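Local coordinates for protein xylosidase (Xanthomonas axonopodis pv. citri, PDB 6XN2) that probably hydrolyses xylo-oligosaccharides, as a family 43 glycoside hydrolase of the xylosidase type that binds xylose units in a central pocket, at residues F81-Y86 and R115-P120; D139-Q143 and W189-L193; L60-P64 and P152-F156; G127-F133 and G145-R151. All blocks are in the same frame, centred on the assembly; numbering follows the deposited sequence.

Interaction 1 carries the sugar site: F81, M83, W118 and A119 line the xylopyranose pocket, together with D50, D170 and E257, which also bond the sugar. Interaction 2, centred about 13 Å away, backs this wall, since W118 CE3 lies 3.5 Å from F142 CZ. Interaction 4 pairs two neighbouring strands of one antiparallel sheet, and F142 of interaction 2 belongs to the second of them. Interaction 4 meets interaction 1 where Y86 OH lies 3.3 Å from F133 CB. Interaction 3, whose centre is about 9 Å from that of interaction 4, ties the turn after this hairpin to strand 59-67; F156 CB packs 3.5 Å from A147 CB.

Interaction 1: residues F81-Y86 and R115-P120; sequences FDMADY and RQMWAP. With XYP (beta-D-xylopyranose), chain E.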
loop_
_atom_site.group_PDB
_atom_site.type_symbol
_atom_site.label_atom_id
_atom_site.label_comp_id
_atom_site.label_asym_id
_atom_site.label_seq_id
_atom_site.Cartn_x
_atom_site.Cartn_y
_atom_site.Cartn_z
ATOM N N PHE A 81 2.381 -8.321 -14.033
ATOM C CA PHE A 81 2.342 -8.388 -12.605
ATOM C C PHE A 81 1.548 -9.665 -12.320
ATOM O O PHE A 81 0.398 -9.618 -12.005
ATOM C CB PHE A 81 1.659 -7.160 -12.027
ATOM C CG PHE A 81 2.436 -5.900 -12.175
ATOM C CD1 PHE A 81 3.618 -5.732 -11.537
ATOM C CD2 PHE A 81 1.964 -4.880 -12.942
ATOM C CE1 PHE A 81 4.335 -4.585 -11.678
ATOM C CE2 PHE A 81 2.681 -3.723 -13.092
ATOM C CZ PHE A 81 3.868 -3.581 -12.456
ATOM N N ASP A 82 2.211 -10.801 -12.445
ATOM C CA ASP A 82 1.621 -12.114 -12.265
ATOM C C ASP A 82 2.045 -12.806 -10.996
ATOM O O ASP A 82 2.326 -13.969 -10.994
ATOM C CB ASP A 82 2.053 -12.984 -13.425
ATOM C CG ASP A 82 1.131 -14.122 -13.668
ATOM O OD1 ASP A 82 -0.041 -14.047 -13.288
ATOM O OD2 ASP A 82 1.581 -15.106 -14.265
ATOM N N MET A 83 2.059 -12.081 -9.904
ATOM C CA MET A 83 2.458 -12.644 -8.635
ATOM C C MET A 83 1.513 -13.744 -8.160
ATOM O O MET A 83 0.348 -13.700 -8.428
ATOM C CB MET A 83 2.633 -11.520 -7.661
ATOM C CG MET A 83 3.525 -10.455 -8.232
ATOM S SD MET A 83 2.696 -9.084 -8.968
ATOM C CE MET A 83 2.519 -8.123 -7.511
ATOM N N ALA A 84 2.047 -14.729 -7.442
ATOM C CA ALA A 84 1.228 -15.870 -7.035
ATOM C C ALA A 84 1.326 -16.185 -5.550
ATOM O O ALA A 84 0.604 -17.046 -5.054
ATOM C CB ALA A 84 1.616 -17.103 -7.844
ATOM N N ASP A 85 2.233 -15.520 -4.860
ATOM C CA ASP A 85 2.484 -15.914 -3.455
ATOM C C ASP A 85 3.006 -14.746 -2.624
ATOM O O ASP A 85 3.357 -13.738 -3.180
ATOM C CB ASP A 85 3.514 -17.039 -3.436
ATOM C CG ASP A 85 4.912 -16.566 -3.777
ATOM O OD1 ASP A 85 5.595 -16.184 -2.880
ATOM O OD2 ASP A 85 5.266 -16.578 -4.937
ATOM N N TYR A 86 3.054 -14.945 -1.314
ATOM C CA TYR A 86 3.538 -13.954 -0.423
ATOM C C TYR A 86 4.556 -14.501 0.542
ATOM O O TYR A 86 4.442 -15.580 1.012
ATOM C CB TYR A 86 2.399 -13.369 0.410
ATOM C CG TYR A 86 1.351 -12.650 -0.373
ATOM C CD1 TYR A 86 1.667 -11.586 -1.152
ATOM C CD2 TYR A 86 0.058 -13.034 -0.321
ATOM C CE1 TYR A 86 0.725 -10.938 -1.873
ATOM C CE2 TYR A 86 -0.899 -12.388 -1.040
ATOM C CZ TYR A 86 -0.556 -11.339 -1.819
ATOM O OH TYR A 86 -1.495 -10.701 -2.553
ATOM N N ARG A 115 -5.484 -15.601 -10.023
ATOM C CA ARG A 115 -4.166 -15.046 -10.295
ATOM C C ARG A 115 -3.958 -13.664 -9.683
ATOM O O ARG A 115 -4.865 -13.093 -9.076
ATOM C CB ARG A 115 -3.943 -14.971 -11.808
ATOM C CG ARG A 115 -4.931 -14.051 -12.506
ATOM C CD ARG A 115 -4.919 -14.224 -14.014
ATOM N NE ARG A 115 -5.627 -13.126 -14.665
ATOM C CZ ARG A 115 -5.025 -12.129 -15.310
ATOM N NH1 ARG A 115 -3.701 -12.104 -15.405
ATOM N NH2 ARG A 115 -5.747 -11.165 -15.871
ATOM N N GLN A 116 -2.741 -13.153 -9.863
ATOM C CA GLN A 116 -2.358 -11.796 -9.488
ATOM C C GLN A 116 -2.579 -11.497 -8.007
ATOM O O GLN A 116 -3.500 -10.773 -7.613
ATOM C CB GLN A 116 -3.097 -10.787 -10.368
ATOM C CG GLN A 116 -2.664 -10.888 -11.825
ATOM C CD GLN A 116 -3.269 -9.816 -12.700
ATOM O OE1 GLN A 116 -4.486 -9.659 -12.756
ATOM N NE2 GLN A 116 -2.418 -9.071 -13.393
ATOM N N MET A 117 -1.701 -12.074 -7.196
ATOM C CA MET A 117 -1.657 -11.804 -5.770
ATOM C C MET A 117 -0.888 -10.508 -5.551
ATOM O O MET A 117 0.345 -10.506 -5.514
ATOM C CB MET A 117 -1.006 -12.971 -5.040
ATOM C CG MET A 117 -1.730 -14.297 -5.262
ATOM S SD MET A 117 -3.102 -14.473 -4.100
ATOM C CE MET A 117 -2.278 -15.274 -2.727
ATOM N N TRP A 118 -1.616 -9.404 -5.467
ATOM C CA TRP A 118 -1.048 -8.071 -5.369
ATOM C C TRP A 118 -0.822 -7.530 -3.963
ATOM O O TRP A 118 -0.950 -8.238 -3.034
ATOM C CB TRP A 118 -1.844 -7.121 -6.257
ATOM C CG TRP A 118 -1.615 -7.351 -7.740
ATOM C CD1 TRP A 118 -0.951 -8.354 -8.303
ATOM C CD2 TRP A 118 -2.049 -6.520 -8.812
ATOM N NE1 TRP A 118 -0.931 -8.221 -9.655
ATOM C CE2 TRP A 118 -1.598 -7.094 -9.992
ATOM C CE3 TRP A 118 -2.760 -5.335 -8.884
ATOM C CZ2 TRP A 118 -1.835 -6.531 -11.218
ATOM C CZ3 TRP A 118 -2.997 -4.791 -10.095
ATOM C CH2 TRP A 118 -2.543 -5.381 -11.242
ATOM N N ALA A 119 -0.463 -6.265 -3.855
ATOM C CA ALA A 119 -0.146 -5.592 -2.612
ATOM C C ALA A 119 -0.939 -5.946 -1.359
ATOM O O ALA A 119 -2.006 -5.516 -1.212
ATOM C CB ALA A 119 -0.194 -4.113 -2.830
ATOM N N PRO A 120 -0.326 -6.651 -0.419
ATOM C CA PRO A 120 -1.055 -7.059 0.768
ATOM C C PRO A 120 -0.787 -6.259 2.017
ATOM O O PRO A 120 -0.000 -5.371 2.018
ATOM C CB PRO A 120 -0.501 -8.446 0.996
ATOM C CG PRO A 120 0.911 -8.294 0.638
ATOM C CD PRO A 120 0.973 -7.308 -0.481
HETATM O O1 XYP E . -0.599 -1.339 -9.824
HETATM C C1 XYP E . 0.281 -1.918 -8.889
HETATM C C2 XYP E . -0.523 -2.333 -7.675
HETATM C C3 XYP E . 0.208 -3.307 -6.805
HETATM C C4 XYP E . 0.790 -4.427 -7.641
HETATM C C5 XYP E . 1.653 -3.841 -8.720
HETATM O O2 XYP E . -0.876 -1.233 -6.848
HETATM O O3 XYP E . -0.806 -3.772 -5.965
HETATM O O4 XYP E . 1.597 -5.241 -6.852
HETATM O O5 XYP E . 0.901 -2.995 -9.543
HETATM O O HOH W 1 2.816 -11.297 -4.435
#
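F81 meets W118 twice. Its CB packs 3.6 Å from W118 CZ2, and its carbonyl oxygen takes two hydrogen bonds. The one from W118 NE1, at 3.0 Å and close to the indole plane, holds the indole edge; Q116 NE2 grips the same oxygen at 3.2 Å from the opposite face of the carbonyl plane, and Q116 OE1 is held in turn by K136. Sugar atom C5 lies over a face of the F81 ring. The thioether of M83 lies obliquely beside the indole, a Met-aromatic contact with CE 3.6 Å from W118 CD1. Bends at chi2 and chi3 (97° and 87°) bring this methyl to the sugar as well. The M83 carbonyl receives M117 N in a nearly straight bond (2.9 Å, 171°). Past A84, whose backbone packs on M117 CG, a water donates to the carbonyl oxygens of D85 and M117. Y86 closes the segment: its hydroxyl donates to W118 O at 2.6 Å, in the carbonyl plane and on a lone pair, P120 CB sits over one ring face, and the sulfur of M117 approaches obliquely. Sugar C4 lies over a face of W118, while A119 N donates to O3 (3.3 Å). Two aromatic faces thus offer the xylose a largely apolar bed. Y86 holds the W118 backbone and F81 O its indole N-H; the Q116 and M117 bonds tie the segments together and probably help only indirectly.

Interaction 2: residues D139-Q143 and W189-L193; sequences DGMFQ and WGGQL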
loop_
_atom_site.group_PDB
_atom_site.type_symbol
_atom_site.label_atom_id
_atom_site.label_comp_id
_atom_site.label_asym_id
_atom_site.label_seq_id
_atom_site.Cartn_x
_atom_site.Cartn_y
_atom_site.Cartn_z
ATOM N N ASP A 139 -13.048 -14.618 -13.386
ATOM C CA ASP A 139 -13.765 -13.742 -14.315
ATOM C C ASP A 139 -13.117 -12.366 -14.467
ATOM O O ASP A 139 -13.716 -11.449 -15.032
ATOM C CB ASP A 139 -15.236 -13.582 -13.898
ATOM C CG ASP A 139 -15.422 -12.808 -12.587
ATOM O OD1 ASP A 139 -14.442 -12.312 -11.986
ATOM O OD2 ASP A 139 -16.587 -12.690 -12.158
ATOM N N GLY A 140 -11.905 -12.219 -13.946
ATOM C CA GLY A 140 -11.126 -11.015 -14.173
ATOM C C GLY A 140 -11.310 -9.889 -13.169
ATOM O O GLY A 140 -10.610 -8.881 -13.244
ATOM N N MET A 141 -12.207 -10.036 -12.227
ATOM C CA MET A 141 -12.439 -9.016 -11.251
ATOM C C MET A 141 -11.604 -9.166 -9.991
ATOM O O MET A 141 -11.549 -10.211 -9.422
ATOM C CB MET A 141 -13.900 -9.015 -10.823
ATOM C CG MET A 141 -14.931 -8.777 -11.908
ATOM S SD MET A 141 -14.783 -7.202 -12.716
ATOM C CE MET A 141 -13.737 -7.585 -14.049
ATOM N N PHE A 142 -10.963 -8.082 -9.587
ATOM C CA PHE A 142 -10.226 -8.033 -8.321
ATOM C C PHE A 142 -11.174 -7.985 -7.133
ATOM O O PHE A 142 -12.203 -7.306 -7.166
ATOM C CB PHE A 142 -9.303 -6.811 -8.260
ATOM C CG PHE A 142 -7.943 -7.025 -8.875
ATOM C CD1 PHE A 142 -7.076 -7.983 -8.365
ATOM C CD2 PHE A 142 -7.514 -6.238 -9.931
ATOM C CE1 PHE A 142 -5.823 -8.171 -8.915
ATOM C CE2 PHE A 142 -6.262 -6.416 -10.476
ATOM C CZ PHE A 142 -5.417 -7.384 -9.969
ATOM N N GLN A 143 -10.770 -8.590 -6.046
ATOM C CA GLN A 143 -11.449 -8.542 -4.771
ATOM C C GLN A 143 -10.378 -8.725 -3.691
ATOM O O GLN A 143 -9.274 -9.042 -3.949
ATOM C CB GLN A 143 -12.563 -9.566 -4.628
ATOM C CG GLN A 143 -13.927 -9.106 -5.070
ATOM C CD GLN A 143 -15.040 -9.988 -4.565
ATOM O OE1 GLN A 143 -15.397 -10.919 -5.187
ATOM N NE2 GLN A 143 -15.569 -9.671 -3.445
ATOM N N TRP A 189 -7.266 2.642 -12.795
ATOM C CA TRP A 189 -6.669 1.958 -13.952
ATOM C C TRP A 189 -6.797 0.450 -13.777
ATOM O O TRP A 189 -7.906 -0.064 -13.617
ATOM C CB TRP A 189 -5.200 2.351 -14.154
ATOM C CG TRP A 189 -5.003 3.776 -14.608
ATOM C CD1 TRP A 189 -5.880 4.817 -14.463
ATOM C CD2 TRP A 189 -3.855 4.312 -15.282
ATOM N NE1 TRP A 189 -5.343 5.968 -15.002
ATOM C CE2 TRP A 189 -4.101 5.683 -15.505
ATOM C CE3 TRP A 189 -2.643 3.763 -15.718
ATOM C CZ2 TRP A 189 -3.181 6.507 -16.155
ATOM C CZ3 TRP A 189 -1.731 4.585 -16.350
ATOM C CH2 TRP A 189 -2.005 5.940 -16.564
ATOM N N GLY A 190 -5.692 -0.270 -13.779
ATOM C CA GLY A 190 -5.704 -1.701 -13.619
ATOM C C GLY A 190 -6.301 -2.236 -12.340
ATOM O O GLY A 190 -6.668 -3.354 -12.238
ATOM N N GLY A 191 -6.423 -1.377 -11.375
ATOM C CA GLY A 191 -6.969 -1.778 -10.119
ATOM C C GLY A 191 -8.459 -1.895 -10.090
ATOM O O GLY A 191 -8.893 -2.237 -9.011
ATOM N N GLN A 192 -9.155 -1.217 -11.058
ATOM C CA GLN A 192 -10.599 -1.347 -11.317
ATOM C C GLN A 192 -11.547 -0.521 -10.444
ATOM O O GLN A 192 -12.765 -0.610 -10.620
ATOM C CB GLN A 192 -11.030 -2.824 -11.220
ATOM C CG GLN A 192 -10.269 -3.762 -12.160
ATOM C CD GLN A 192 -10.666 -5.228 -12.013
ATOM O OE1 GLN A 192 -11.288 -5.628 -11.032
ATOM N NE2 GLN A 192 -10.297 -6.036 -12.996
ATOM N N LEU A 193 -11.024 0.299 -9.537
ATOM C CA LEU A 193 -11.891 1.093 -8.656
ATOM C C LEU A 193 -12.843 2.013 -9.435
ATOM O O LEU A 193 -13.925 2.360 -8.956
ATOM C CB LEU A 193 -11.043 1.922 -7.680
ATOM C CG LEU A 193 -11.752 2.900 -6.733
ATOM C CD1 LEU A 193 -12.659 2.175 -5.735
ATOM C CD2 LEU A 193 -10.735 3.763 -5.993
HETATM O O HOH W 2 -12.702 -5.288 -8.852
#
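Two nearly straight hydrogen bonds join Q192 to the backbone of 139-143, using both ends of its side-chain amide. NE2 donates to G140 O at 2.9 Å (165°), with that oxygen in the amide plane, while OE1 accepts from F142 N, also at 2.9 Å (169°). The amide therefore spans one backbone donor and one acceptor two residues apart, which sets its flip. An extended chain beyond CG carries it across. A water donates to both Q192 OE1 and F142 O, adding a second link on the same oxygen. Within 139-143, D139 OD1 accepts from M141 N in an Asx turn, which shapes the connection leading into strand 142-149 of the hairpin; the other carboxylate oxygen of D139 pairs with R137. The remaining contacts are van der Waals ones. The F142 ring presents an edge to G190 O, 3.6 Å from CE2, and its plane is turned 60° from the Q192 amide. M141 CE approaches Q192 NE2 at 3.9 Å, the two side chains crossing at about a right angle. Outside the two segments, the F142 ring meets that of W118 of the xylose pocket.

Interaction 3: residues L60-P64 and P152-F156; sequences LYIYP and PEGPF
Y63 OH donates to the carbonyl oxygen of P152 at 2.7 Å, the one hydrogen bond between these two segments. The hydroxyl comes in at 118° to the C=O, tilted 31° from the carbonyl plane, and P152 O lies at the edge of the tyrosine ring, near its plane. The hydroxyl also touches the proline ring, with P152 CB 3.5 Å from Y63 OH. That same CB sits over the centre of the Y61 ring, 3.7 Å from its centroid and only 8° off the normal, a well-centred CH-pi contact; the neighbouring P152 CG reaches Y61 CZ at 3.7 Å. Two residues apart on strand 59-67, Y61 and Y63 project from the same side and meet the turn that follows strand 142-149. The contact joins two blades of the five-bladed beta-propeller characteristic of family 43, one containing 59-67 and the other 142-149. E153 folds back toward Y61, its OE1 3.8 Å from Y61 OH, but their stronger polar partners lie elsewhere: R151 for the carboxylate and R90 for the hydroxyl. At the far side of P152, beyond a cis peptide bond preceding P155, F156 brings CZ to 4.3 Å from Y63 CE2, a looser apolar contact made obliquely to both rings.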
loop_
_atom_site.group_PDB
_atom_site.type_symbol
_atom_site.label_atom_id
_atom_site.label_comp_id
_atom_site.label_asym_id
_atom_site.label_seq_id
_atom_site.Cartn_x
_atom_site.Cartn_y
_atom_site.Cartn_z
ATOM N N LEU A 60 9.749 -5.921 13.785
ATOM C CA LEU A 60 9.175 -5.324 12.589
ATOM C C LEU A 60 8.964 -6.395 11.533
ATOM O O LEU A 60 9.922 -7.022 11.078
ATOM C CB LEU A 60 10.074 -4.217 12.042
ATOM C CG LEU A 60 9.560 -3.526 10.771
ATOM C CD1 LEU A 60 8.852 -2.235 11.123
ATOM C CD2 LEU A 60 10.699 -3.293 9.802
ATOM N N TYR A 61 7.701 -6.617 11.178
ATOM C CA TYR A 61 7.340 -7.555 10.119
ATOM C C TYR A 61 6.949 -6.795 8.858
ATOM O O TYR A 61 6.252 -5.788 8.927
ATOM C CB TYR A 61 6.191 -8.463 10.569
ATOM C CG TYR A 61 6.613 -9.475 11.597
ATOM C CD1 TYR A 61 6.637 -9.155 12.949
ATOM C CD2 TYR A 61 7.003 -10.753 11.219
ATOM C CE1 TYR A 61 7.035 -10.087 13.893
ATOM C CE2 TYR A 61 7.398 -11.690 12.162
ATOM C CZ TYR A 61 7.415 -11.351 13.491
ATOM O OH TYR A 61 7.820 -12.291 14.422
ATOM N N ILE A 62 7.415 -7.267 7.709
ATOM C CA ILE A 62 7.060 -6.635 6.445
ATOM C C ILE A 62 6.289 -7.620 5.577
ATOM O O ILE A 62 6.686 -8.783 5.432
ATOM C CB ILE A 62 8.304 -6.140 5.691
ATOM C CG1 ILE A 62 9.193 -5.314 6.621
ATOM C CG2 ILE A 62 7.898 -5.346 4.458
ATOM C CD1 ILE A 62 10.556 -5.004 6.031
ATOM N N TYR A 63 5.174 -7.153 5.023
ATOM C CA TYR A 63 4.338 -7.971 4.156
ATOM C C TYR A 63 4.324 -7.336 2.771
ATOM O O TYR A 63 3.530 -6.433 2.499
ATOM C CB TYR A 63 2.919 -8.101 4.732
ATOM C CG TYR A 63 2.917 -8.702 6.124
ATOM C CD1 TYR A 63 3.144 -7.909 7.247
ATOM C CD2 TYR A 63 2.719 -10.062 6.318
ATOM C CE1 TYR A 63 3.169 -8.464 8.529
ATOM C CE2 TYR A 63 2.738 -10.622 7.596
ATOM C CZ TYR A 63 2.967 -9.820 8.695
ATOM O OH TYR A 63 2.990 -10.374 9.968
ATOM N N PRO A 64 5.241 -7.776 1.906
ATOM C CA PRO A 64 5.334 -7.241 0.546
ATOM C C PRO A 64 4.721 -8.188 -0.489
ATOM O O PRO A 64 4.377 -9.325 -0.145
ATOM C CB PRO A 64 6.843 -7.111 0.345
ATOM C CG PRO A 64 7.392 -8.303 1.115
ATOM C CD PRO A 64 6.412 -8.609 2.244
ATOM N N PRO A 152 2.600 -14.087 13.286
ATOM C CA PRO A 152 2.869 -13.055 12.275
ATOM C C PRO A 152 3.607 -13.566 11.049
ATOM O O PRO A 152 3.417 -13.049 9.998
ATOM C CB PRO A 152 3.692 -12.036 13.012
ATOM C CG PRO A 152 4.089 -12.665 14.267
ATOM C CD PRO A 152 3.067 -13.671 14.598
ATOM N N GLU A 153 4.394 -14.617 11.179
ATOM C CA GLU A 153 5.068 -15.211 10.053
ATOM C C GLU A 153 4.239 -16.302 9.429
ATOM O O GLU A 153 4.648 -16.941 8.524
ATOM C CB GLU A 153 6.402 -15.787 10.466
ATOM C CG GLU A 153 6.294 -16.871 11.481
ATOM C CD GLU A 153 6.548 -16.390 12.872
ATOM O OE1 GLU A 153 5.959 -15.417 13.329
ATOM O OE2 GLU A 153 7.339 -17.022 13.534
ATOM N N GLY A 154 3.069 -16.534 9.954
ATOM C CA GLY A 154 2.228 -17.514 9.418
ATOM C C GLY A 154 2.571 -18.931 9.762
ATOM O O GLY A 154 3.164 -19.187 10.769
ATOM N N PRO A 155 2.150 -19.863 8.928
ATOM C CA PRO A 155 1.468 -19.787 7.638
ATOM C C PRO A 155 0.002 -19.403 7.778
ATOM O O PRO A 155 -0.533 -19.528 8.825
ATOM C CB PRO A 155 1.580 -21.191 7.145
ATOM C CG PRO A 155 1.458 -21.977 8.383
ATOM C CD PRO A 155 2.253 -21.245 9.385
ATOM N N PHE A 156 -0.558 -18.841 6.743
ATOM C CA PHE A 156 -1.900 -18.361 6.790
ATOM C C PHE A 156 -2.805 -19.237 5.989
ATOM O O PHE A 156 -2.456 -19.657 4.931
ATOM C CB PHE A 156 -1.956 -16.935 6.255
ATOM C CG PHE A 156 -1.094 -15.976 6.996
ATOM C CD1 PHE A 156 0.207 -15.778 6.635
ATOM C CD2 PHE A 156 -1.572 -15.290 8.063
ATOM C CE1 PHE A 156 0.999 -14.917 7.327
ATOM C CE2 PHE A 156 -0.787 -14.435 8.756
ATOM C CZ PHE A 156 0.501 -14.244 8.393
#

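Interaction 4: residues G127-F133 and G145-R151; sequences GKTYLYF and GVAVGDR
Strands 128-133 and 145-149, neighbours in one propeller blade, run antiparallel at 156°, their axes 4.5 Å apart, with hydrogen-bonded pairs T129-G149, L131-A147 and F133-G145 alternating with non-hydrogen-bonded Y130-V148 and Y132-V146. The six backbone bonds include L131 N to A147 O at 2.7 Å. On the tyrosine side, V146 CG2 stands over a face of Y132, 3.8 Å from the ring centroid and 16° off its normal; lying anti to the backbone N of V146 sends this branch across to the ring. Y130 CE2 lies alongside V148 CG1 at 3.7 Å. On the other side F133 swings across its partner (chi1 64°), laying a ring face over G145 CA, close to the backbone of this glycine. At the hairpin's open end K128 NZ makes a salt bridge with D150 OD1 (2.6 Å), using the syn lone pair, and waters link G127 O to D150. Backbone hydrogen bonds thus carry the pairing and largely apolar side chains pack over it, with an ionic clasp where the strands give way to exposed turns.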
loop_
_atom_site.group_PDB
_atom_site.type_symbol
_atom_site.label_atom_id
_atom_site.label_comp_id
_atom_site.label_asym_id
_atom_site.label_seq_id
_atom_site.Cartn_x
_atom_site.Cartn_y
_atom_site.Cartn_z
ATOM N N GLY A 127 -4.780 -12.495 19.324
ATOM C CA GLY A 127 -3.691 -13.450 19.186
ATOM C C GLY A 127 -3.527 -14.015 17.786
ATOM O O GLY A 127 -2.622 -14.810 17.527
ATOM N N LYS A 128 -4.407 -13.600 16.882
ATOM C CA LYS A 128 -4.360 -14.043 15.497
ATOM C C LYS A 128 -3.695 -12.977 14.650
ATOM O O LYS A 128 -3.710 -11.805 15.004
ATOM C CB LYS A 128 -5.765 -14.319 14.962
ATOM C CG LYS A 128 -6.581 -15.299 15.812
ATOM C CD LYS A 128 -6.096 -16.717 15.622
ATOM C CE LYS A 128 -6.805 -17.660 16.581
ATOM N NZ LYS A 128 -6.425 -19.093 16.344
ATOM N N THR A 129 -3.158 -13.364 13.518
ATOM C CA THR A 129 -2.615 -12.448 12.545
ATOM C C THR A 129 -3.405 -12.682 11.276
ATOM O O THR A 129 -3.628 -13.782 10.891
ATOM C CB THR A 129 -1.123 -12.660 12.257
ATOM O OG1 THR A 129 -0.387 -12.581 13.453
ATOM C CG2 THR A 129 -0.605 -11.618 11.307
ATOM N N TYR A 130 -3.840 -11.613 10.654
ATOM C CA TYR A 130 -4.607 -11.701 9.450
ATOM C C TYR A 130 -3.854 -11.122 8.282
ATOM O O TYR A 130 -3.342 -10.093 8.396
ATOM C CB TYR A 130 -5.935 -10.981 9.618
ATOM C CG TYR A 130 -6.749 -11.509 10.757
ATOM C CD1 TYR A 130 -6.580 -11.039 12.011
ATOM C CD2 TYR A 130 -7.660 -12.484 10.572
ATOM C CE1 TYR A 130 -7.309 -11.529 13.062
ATOM C CE2 TYR A 130 -8.392 -12.981 11.615
ATOM C CZ TYR A 130 -8.207 -12.496 12.853
ATOM O OH TYR A 130 -8.909 -12.970 13.883
ATOM N N LEU A 131 -3.807 -11.831 7.168
ATOM C CA LEU A 131 -3.152 -11.361 5.971
ATOM C C LEU A 131 -4.194 -10.950 4.961
ATOM O O LEU A 131 -4.910 -11.747 4.505
ATOM C CB LEU A 131 -2.219 -12.417 5.392
ATOM C CG LEU A 131 -1.368 -12.060 4.179
ATOM C CD1 LEU A 131 -0.479 -10.898 4.470
ATOM C CD2 LEU A 131 -0.516 -13.209 3.744
ATOM N N TYR A 132 -4.290 -9.667 4.682
ATOM C CA TYR A 132 -5.245 -9.141 3.712
ATOM C C TYR A 132 -4.574 -8.997 2.358
ATOM O O TYR A 132 -3.478 -8.455 2.273
ATOM C CB TYR A 132 -5.799 -7.789 4.172
ATOM C CG TYR A 132 -6.507 -7.876 5.489
ATOM C CD1 TYR A 132 -5.794 -7.858 6.682
ATOM C CD2 TYR A 132 -7.891 -7.997 5.544
ATOM C CE1 TYR A 132 -6.444 -7.957 7.898
ATOM C CE2 TYR A 132 -8.551 -8.097 6.753
ATOM C CZ TYR A 132 -7.824 -8.075 7.925
ATOM O OH TYR A 132 -8.474 -8.170 9.127
ATOM N N PHE A 133 -5.222 -9.476 1.301
ATOM C CA PHE A 133 -4.599 -9.454 -0.020
ATOM C C PHE A 133 -5.610 -9.283 -1.147
ATOM O O PHE A 133 -6.719 -9.820 -1.084
ATOM C CB PHE A 133 -3.793 -10.740 -0.244
ATOM C CG PHE A 133 -4.637 -11.986 -0.271
ATOM C CD1 PHE A 133 -5.036 -12.591 0.908
ATOM C CD2 PHE A 133 -5.029 -12.551 -1.475
ATOM C CE1 PHE A 133 -5.818 -13.733 0.893
ATOM C CE2 PHE A 133 -5.821 -13.695 -1.494
ATOM C CZ PHE A 133 -6.203 -14.286 -0.315
ATOM N N GLY A 145 -9.252 -10.677 -0.316
ATOM C CA GLY A 145 -9.461 -11.813 0.560
ATOM C C GLY A 145 -8.641 -11.671 1.826
ATOM O O GLY A 145 -7.821 -10.761 1.949
ATOM N N VAL A 146 -8.863 -12.561 2.780
ATOM C CA VAL A 146 -8.056 -12.553 3.990
ATOM C C VAL A 146 -7.631 -13.990 4.324
ATOM O O VAL A 146 -8.305 -14.960 3.957
ATOM C CB VAL A 146 -8.815 -11.881 5.178
ATOM C CG1 VAL A 146 -10.029 -12.705 5.588
ATOM C CG2 VAL A 146 -7.884 -11.643 6.370
ATOM N N ALA A 147 -6.488 -14.112 4.990
ATOM C CA ALA A 147 -5.969 -15.397 5.439
ATOM C C ALA A 147 -5.567 -15.295 6.908
ATOM O O ALA A 147 -5.084 -14.254 7.355
ATOM C CB ALA A 147 -4.795 -15.820 4.580
ATOM N N VAL A 148 -5.782 -16.365 7.664
ATOM C CA VAL A 148 -5.593 -16.311 9.110
ATOM C C VAL A 148 -4.449 -17.219 9.579
ATOM O O VAL A 148 -4.276 -18.331 9.076
ATOM C CB VAL A 148 -6.896 -16.695 9.845
ATOM C CG1 VAL A 148 -6.829 -16.292 11.312
ATOM C CG2 VAL A 148 -8.092 -16.028 9.166
ATOM N N GLY A 149 -3.712 -16.742 10.553
ATOM C CA GLY A 149 -2.623 -17.459 11.155
ATOM C C GLY A 149 -2.535 -17.208 12.636
ATOM O O GLY A 149 -3.155 -16.336 13.150
ATOM N N ASP A 150 -1.737 -18.015 13.310
ATOM C CA ASP A 150 -1.562 -17.891 14.729
ATOM C C ASP A 150 -0.269 -17.185 15.100
ATOM O O ASP A 150 0.017 -16.986 16.244
ATOM C CB ASP A 150 -1.638 -19.255 15.388
ATOM C CG ASP A 150 -3.026 -19.776 15.453
ATOM O OD1 ASP A 150 -3.889 -19.089 15.936
ATOM O OD2 ASP A 150 -3.234 -20.875 15.021
ATOM N N ARG A 151 0.500 -16.832 14.088
ATOM C CA ARG A 151 1.747 -16.142 14.229
ATOM C C ARG A 151 1.859 -15.169 13.085
ATOM O O ARG A 151 1.359 -15.411 12.041
ATOM C CB ARG A 151 2.927 -17.114 14.136
ATOM C CG ARG A 151 3.056 -18.084 15.274
ATOM C CD ARG A 151 4.262 -18.994 15.118
ATOM N NE ARG A 151 4.126 -19.971 14.035
ATOM C CZ ARG A 151 5.113 -20.369 13.236
ATOM N NH1 ARG A 151 6.331 -19.897 13.395
ATOM N NH2 ARG A 151 4.880 -21.249 12.277
HETATM O O HOH W 3 -0.983 -16.662 18.554
HETATM O O HOH W 4 -3.328 -17.864 18.166
#